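Local atomic coordinates of virulence protein vsdE (Salmonella enterica, PDB entry 5LQ6), a protein that acts as a secreted cysteine hydrolase effector that suppresses immune responses and contributes to bacterial virulence. Residues C76-A81 and K113-H118; A81-N86 and Q182-W187. The protein carries 4 engineered substitutions. All coordinates share one frame; numbering follows the deposited sequence. Where two conformers were deposited one is given.

Contact 1 (C76-A81 and K113-H118); sequences CVLLSA and KIIFGH
Ala81 and Ile115 mark the closest approach of helix 76-89 to helix 108-116, with their CA atoms 7.4 Å apart. Both helices belong to a fold of the papain-like cysteine peptidase clan. Cys76, at the start of helix 76-89, fits the nucleophile position of a Cys-His-Asp triad, as in papain relatives. The contact is made two and five residues further along, by Leu78 and Ala81. It is mostly apolar, with the carbonyl oxygen of Ala81 against the Phe116 ring.

Ile115 points at the opposing helix and meets it chiefly through CD1. Its geometry here is that of one of two conformers. This methyl sits 3.9 Å from Ala81 CB and equally far from Leu78 CD1. CG1 is anti to the carbonyl carbon (chi1 -73°) and CD1 extends the chain (chi2 173°), which carries the methyl across to both partners. Leu78 does not start out toward helix 108-116, yet its CD1 methyl reaches Ile115. The two side chains cross at about a right angle. Leu78 also packs on Ile35 and Ala38, so helix 29-38 lies against the same leucine.

Phe116 lies beside Ile115 and meets the same alanine. Its CE2 is 4.1 Å from Ala81 CB. One ring face is backed within its own segment by Ile115 CG2, 3.6 Å above the ring plane and over its centre. The ring of Tyr214 also meets Phe116, with the planes about 30° apart.

Within helix 76-89, Cys76 O accepts a hydrogen bond from Ser80 N. In the conformer given, the Ser80 hydroxyl OG also donates to it, from the opposite face of the carbonyl plane. Ala81 O lies 3.6 Å from Phe116 CZ, placed obliquely to the ring.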
loop_
_atom_site.group_PDB
_atom_site.type_symbol
_atom_site.label_atom_id
_atom_site.label_comp_id
_atom_site.label_asym_id
_atom_site.label_seq_id
_atom_site.Cartn_x
_atom_site.Cartn_y
_atom_site.Cartn_z
ATOM N N CYS A 76 1.688 8.101 4.536
ATOM C CA CYS A 76 1.551 6.649 4.393
ATOM C C CYS A 76 0.573 6.237 3.296
ATOM O O CYS A 76 0.764 5.187 2.634
ATOM C CB CYS A 76 1.125 6.010 5.688
ATOM S SG CYS A 76 -0.480 6.464 6.334
ATOM N N VAL A 77 -0.446 7.051 3.030
ATOM C CA VAL A 77 -1.420 6.727 1.979
ATOM C C VAL A 77 -0.728 6.848 0.624
ATOM O O VAL A 77 -0.838 5.975 -0.247
ATOM C CB VAL A 77 -2.634 7.619 2.054
ATOM C CG1 VAL A 77 -3.545 7.400 0.857
ATOM C CG2 VAL A 77 -3.348 7.390 3.365
ATOM N N LEU A 78 0.042 7.921 0.438
ATOM C CA LEU A 78 0.761 8.047 -0.819
ATOM C C LEU A 78 1.837 7.007 -1.015
ATOM O O LEU A 78 1.956 6.395 -2.097
ATOM C CB LEU A 78 1.370 9.478 -0.956
ATOM C CG LEU A 78 2.061 9.781 -2.291
ATOM C CD1 LEU A 78 1.198 9.590 -3.536
ATOM C CD2 LEU A 78 2.610 11.194 -2.236
ATOM N N LEU A 79 2.609 6.782 0.047
ATOM C CA LEU A 79 3.675 5.784 -0.008
ATOM C C LEU A 79 3.158 4.408 -0.380
ATOM O O LEU A 79 3.714 3.701 -1.197
ATOM C CB LEU A 79 4.447 5.709 1.292
ATOM C CG LEU A 79 5.337 6.905 1.671
ATOM C CD1 LEU A 79 5.794 6.746 3.070
ATOM C CD2 LEU A 79 6.491 6.920 0.680
ATOM N N SER A 80 2.074 4.007 0.283
ATOM C CA SER A 80 1.546 2.670 0.056
ATOM C C SER A 80 1.000 2.490 -1.337
ATOM O O SER A 80 1.093 1.425 -1.923
ATOM C CB SER A 80 0.481 2.354 1.088
ATOM O OG SER A 80 0.966 2.394 2.414
ATOM N N ALA A 81 0.390 3.556 -1.892
ATOM C CA ALA A 81 -0.117 3.506 -3.249
ATOM C C ALA A 81 1.013 3.464 -4.276
ATOM O O ALA A 81 0.968 2.683 -5.234
ATOM C CB ALA A 81 -0.998 4.717 -3.481
ATOM N N LYS A 113 -7.437 7.718 -7.411
ATOM C CA LYS A 113 -7.882 8.285 -8.675
ATOM C C LYS A 113 -6.684 8.801 -9.485
ATOM O O LYS A 113 -6.615 8.619 -10.690
ATOM C CB LYS A 113 -8.908 9.378 -8.430
ATOM C CG LYS A 113 -10.288 8.833 -8.156
ATOM C CD LYS A 113 -11.313 9.909 -7.831
ATOM C CE LYS A 113 -12.622 9.250 -7.481
ATOM N NZ LYS A 113 -13.671 10.283 -7.292
ATOM N N ILE A 114 -5.721 9.424 -8.801
ATOM C CA ILE A 114 -4.544 9.953 -9.518
ATOM C C ILE A 114 -3.626 8.820 -9.996
ATOM O O ILE A 114 -3.259 8.774 -11.134
ATOM C CB ILE A 114 -3.762 10.923 -8.626
ATOM C CG1 ILE A 114 -4.644 12.147 -8.339
ATOM C CG2 ILE A 114 -2.402 11.260 -9.254
ATOM C CD1 ILE A 114 -4.001 13.124 -7.394
ATOM N N ILE A 115 -3.252 7.909 -9.086
ATOM C CA ILE A 115 -2.243 6.903 -9.431
ATOM C C ILE A 115 -2.803 5.788 -10.299
ATOM O O ILE A 115 -2.175 5.363 -11.236
ATOM C CB ILE A 115 -1.558 6.374 -8.159
ATOM C CG1 ILE A 115 -0.620 7.458 -7.634
ATOM C CG2 ILE A 115 -0.783 5.089 -8.453
ATOM C CD1 ILE A 115 0.003 7.148 -6.297
ATOM N N PHE A 116 -4.002 5.313 -9.991
ATOM C CA PHE A 116 -4.586 4.168 -10.698
ATOM C C PHE A 116 -5.666 4.517 -11.694
ATOM O O PHE A 116 -5.953 3.701 -12.578
ATOM C CB PHE A 116 -5.123 3.112 -9.707
ATOM C CG PHE A 116 -4.073 2.679 -8.702
ATOM C CD1 PHE A 116 -3.043 1.857 -9.100
ATOM C CD2 PHE A 116 -4.137 3.155 -7.380
ATOM C CE1 PHE A 116 -2.043 1.497 -8.150
ATOM C CE2 PHE A 116 -3.132 2.808 -6.482
ATOM C CZ PHE A 116 -2.128 2.008 -6.893
ATOM N N GLY A 117 -6.212 5.730 -11.599
ATOM C CA GLY A 117 -7.272 6.155 -12.493
ATOM C C GLY A 117 -8.666 5.828 -12.042
ATOM O O GLY A 117 -9.657 6.091 -12.795
ATOM N N HIS A 118 -8.806 5.261 -10.846
ATOM C CA HIS A 118 -10.087 4.967 -10.212
ATOM C C HIS A 118 -9.820 4.559 -8.795
ATOM O O HIS A 118 -8.683 4.182 -8.458
ATOM C CB HIS A 118 -10.827 3.837 -10.978
ATOM C CG HIS A 118 -10.048 2.579 -11.110
ATOM N ND1 HIS A 118 -9.339 2.249 -12.247
ATOM C CD2 HIS A 118 -9.881 1.545 -10.256
ATOM C CE1 HIS A 118 -8.733 1.087 -12.059
ATOM N NE2 HIS A 118 -9.072 0.627 -10.875
#

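Contact 2 (A81-N86 and Q182-W187); sequences ACLHYN and QFIDSW
Leu83 and Ile184 make the main apolar contact between helix 76-89 and the end of strand 180-184. Leu83 CD2 touches Ile184 CG2 at 3.7 Å. Both side chains start out toward the opposite segment, and they cross at about a right angle. In Leu83, CG stands anti to the backbone N (chi1 -178°), and the CD2 methyl is the branch that reaches the strand. Ile184 answers with its short branch. The same Leu83 methyl lies 4.4 Å from Ser186 CB, a looser approach. Leu83 therefore packs against two alternate residues, Ile184 and Ser186, and the side chain of Asp185 between them turns away from the helix. Asn168 of strand 163-172 also touches Leu83, while Ala62 of helix 55-65 touches Ile184.

This packing sets helix 76-89 against the antiparallel sheet in which 180-184 is an outermost strand, consistent with the central helix of a papain-like fold. Just past the strand, Asp185 OD2 is hydrogen-bonded to His165 NE2. That pairing is consistent with the acidic member of a Cys-His-Asp triad orienting its histidine.

The polar interactions lie within each segment or reach other parts of the chain. Asp185 OD1 receives weak bonds from the backbone N atoms of Trp187, at 3.2 Å, and of Lys188. Together with the His165 bond, they engage both carboxylate oxygens. Ser186 O accepts from Asn66 ND2. On the strand, Gln182 folds its amide back so that NE2 donates to Phe183 O at 2.9 Å. The bond is nearly straight (175°) and lies in the amide plane of Gln182. The other end of that amide, OE1, accepts from Arg55 NE.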
loop_
_atom_site.group_PDB
_atom_site.type_symbol
_atom_site.label_atom_id
_atom_site.label_comp_id
_atom_site.label_asym_id
_atom_site.label_seq_id
_atom_site.Cartn_x
_atom_site.Cartn_y
_atom_site.Cartn_z
ATOM N N ALA A 81 0.390 3.556 -1.892
ATOM C CA ALA A 81 -0.117 3.506 -3.249
ATOM C C ALA A 81 1.013 3.464 -4.276
ATOM O O ALA A 81 0.968 2.683 -5.234
ATOM C CB ALA A 81 -0.998 4.717 -3.481
ATOM N N CYS A 82 2.041 4.235 -4.061
ATOM C CA CYS A 82 3.264 4.208 -4.877
ATOM C C CYS A 82 3.861 2.801 -4.903
ATOM O O CYS A 82 4.189 2.242 -5.924
ATOM C CB CYS A 82 4.312 5.165 -4.351
ATOM S SG CYS A 82 3.990 6.908 -4.708
ATOM N N LEU A 83 4.007 2.228 -3.705
ATOM C CA LEU A 83 4.588 0.898 -3.623
ATOM C C LEU A 83 3.722 -0.106 -4.326
ATOM O O LEU A 83 4.204 -1.004 -5.006
ATOM C CB LEU A 83 4.799 0.522 -2.150
ATOM C CG LEU A 83 5.456 -0.821 -1.893
ATOM C CD1 LEU A 83 6.787 -0.930 -2.626
ATOM C CD2 LEU A 83 5.641 -1.038 -0.387
ATOM N N HIS A 84 2.398 -0.046 -4.126
ATOM C CA HIS A 84 1.490 -0.955 -4.814
ATOM C C HIS A 84 1.602 -0.898 -6.333
ATOM O O HIS A 84 1.577 -1.907 -7.028
ATOM C CB HIS A 84 0.068 -0.681 -4.341
ATOM C CG HIS A 84 -0.941 -1.674 -4.790
ATOM N ND1 HIS A 84 -1.030 -2.935 -4.251
ATOM C CD2 HIS A 84 -1.961 -1.583 -5.666
ATOM C CE1 HIS A 84 -2.001 -3.599 -4.829
ATOM N NE2 HIS A 84 -2.606 -2.796 -5.680
ATOM N N TYR A 85 1.657 0.324 -6.823
ATOM C CA TYR A 85 1.853 0.541 -8.244
ATOM C C TYR A 85 3.167 -0.056 -8.748
ATOM O O TYR A 85 3.177 -0.732 -9.775
ATOM C CB TYR A 85 1.805 2.035 -8.539
ATOM C CG TYR A 85 2.026 2.464 -9.979
ATOM C CD1 TYR A 85 3.276 2.641 -10.489
ATOM C CD2 TYR A 85 0.937 2.670 -10.784
ATOM C CE1 TYR A 85 3.439 3.076 -11.815
ATOM C CE2 TYR A 85 1.086 3.128 -12.105
ATOM C CZ TYR A 85 2.357 3.296 -12.582
ATOM O OH TYR A 85 2.554 3.719 -13.932
ATOM N N ASN A 86 4.252 0.210 -8.050
ATOM C CA ASN A 86 5.584 -0.310 -8.423
ATOM C C ASN A 86 5.577 -1.847 -8.412
ATOM O O ASN A 86 6.103 -2.500 -9.309
ATOM C CB ASN A 86 6.663 0.224 -7.493
ATOM C CG ASN A 86 6.917 1.716 -7.679
ATOM O OD1 ASN A 86 6.375 2.310 -8.623
ATOM N ND2 ASN A 86 7.630 2.309 -6.781
ATOM N N GLN A 182 3.924 -11.246 3.628
ATOM C CA GLN A 182 4.852 -10.272 4.126
ATOM C C GLN A 182 4.178 -8.908 4.205
ATOM O O GLN A 182 3.886 -8.306 3.174
ATOM C CB GLN A 182 6.091 -10.207 3.272
ATOM C CG GLN A 182 7.140 -9.223 3.741
ATOM C CD GLN A 182 7.725 -9.617 5.064
ATOM O OE1 GLN A 182 8.365 -10.702 5.163
ATOM N NE2 GLN A 182 7.437 -8.861 6.120
ATOM N N PHE A 183 3.959 -8.434 5.418
ATOM C CA PHE A 183 3.559 -7.021 5.602
ATOM C C PHE A 183 4.717 -6.137 5.321
ATOM O O PHE A 183 5.873 -6.450 5.667
ATOM C CB PHE A 183 2.938 -6.832 6.969
ATOM C CG PHE A 183 1.616 -7.542 7.126
ATOM C CD1 PHE A 183 0.504 -7.078 6.494
ATOM C CD2 PHE A 183 1.483 -8.696 7.904
ATOM C CE1 PHE A 183 -0.748 -7.696 6.621
ATOM C CE2 PHE A 183 0.248 -9.306 8.019
ATOM C CZ PHE A 183 -0.856 -8.810 7.386
ATOM N N ILE A 184 4.418 -4.996 4.697
ATOM C CA ILE A 184 5.424 -4.008 4.300
ATOM C C ILE A 184 4.910 -2.645 4.753
ATOM O O ILE A 184 3.810 -2.259 4.398
ATOM C CB ILE A 184 5.705 -3.981 2.804
ATOM C CG1 ILE A 184 6.026 -5.355 2.271
ATOM C CG2 ILE A 184 6.798 -3.000 2.496
ATOM C CD1 ILE A 184 5.739 -5.491 0.806
ATOM N N ASP A 185 5.683 -1.924 5.536
ATOM C CA ASP A 185 5.290 -0.564 5.956
ATOM C C ASP A 185 6.412 0.353 5.568
ATOM O O ASP A 185 7.328 0.592 6.383
ATOM C CB ASP A 185 4.902 -0.498 7.434
ATOM C CG ASP A 185 4.253 0.792 7.809
ATOM O OD1 ASP A 185 4.383 1.764 7.048
ATOM O OD2 ASP A 185 3.567 0.825 8.850
ATOM N N SER A 186 6.367 0.916 4.354
ATOM C CA SER A 186 7.445 1.755 3.850
ATOM C C SER A 186 7.535 3.064 4.613
ATOM O O SER A 186 8.597 3.724 4.601
ATOM C CB SER A 186 7.313 2.003 2.376
ATOM O OG SER A 186 6.120 2.748 2.072
ATOM N N TRP A 187 6.472 3.445 5.298
ATOM C CA TRP A 187 6.469 4.633 6.180
ATOM C C TRP A 187 7.250 4.426 7.455
ATOM O O TRP A 187 7.864 5.364 8.018
ATOM C CB TRP A 187 5.016 5.004 6.469
ATOM C CG TRP A 187 4.791 6.110 7.419
ATOM C CD1 TRP A 187 4.690 7.421 7.089
ATOM C CD2 TRP A 187 4.649 6.015 8.815
ATOM N NE1 TRP A 187 4.496 8.166 8.229
ATOM C CE2 TRP A 187 4.421 7.324 9.302
ATOM C CE3 TRP A 187 4.618 4.953 9.711
ATOM C CZ2 TRP A 187 4.224 7.584 10.667
ATOM C CZ3 TRP A 187 4.406 5.228 11.102
ATOM C CH2 TRP A 187 4.245 6.529 11.535
#

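How the contacts relate
Contacts 1 and 2 use successive turns of helix 76-89. Ala81 ends one segment and begins the next, but it takes part in contact 1 alone. Their centres are about 11 Å apart. Contact 1 joins this helix to helix 108-116, and contact 2 joins it to the sheet. They also touch directly: Leu79 CB packs 3.5 Å from Ser186 OG, and Ile115 CG2 lies 3.8 Å from Tyr85 CD2. Phe116 CZ is likewise 3.8 Å from His84 CD2. Each contact contains one residue of the probable Cys-His-Asp triad. Cys76 SG and Asp185 OD2 are 7.4 Å apart. His165 touches Cys76 and bonds to Asp185, linking the two at the probable active site.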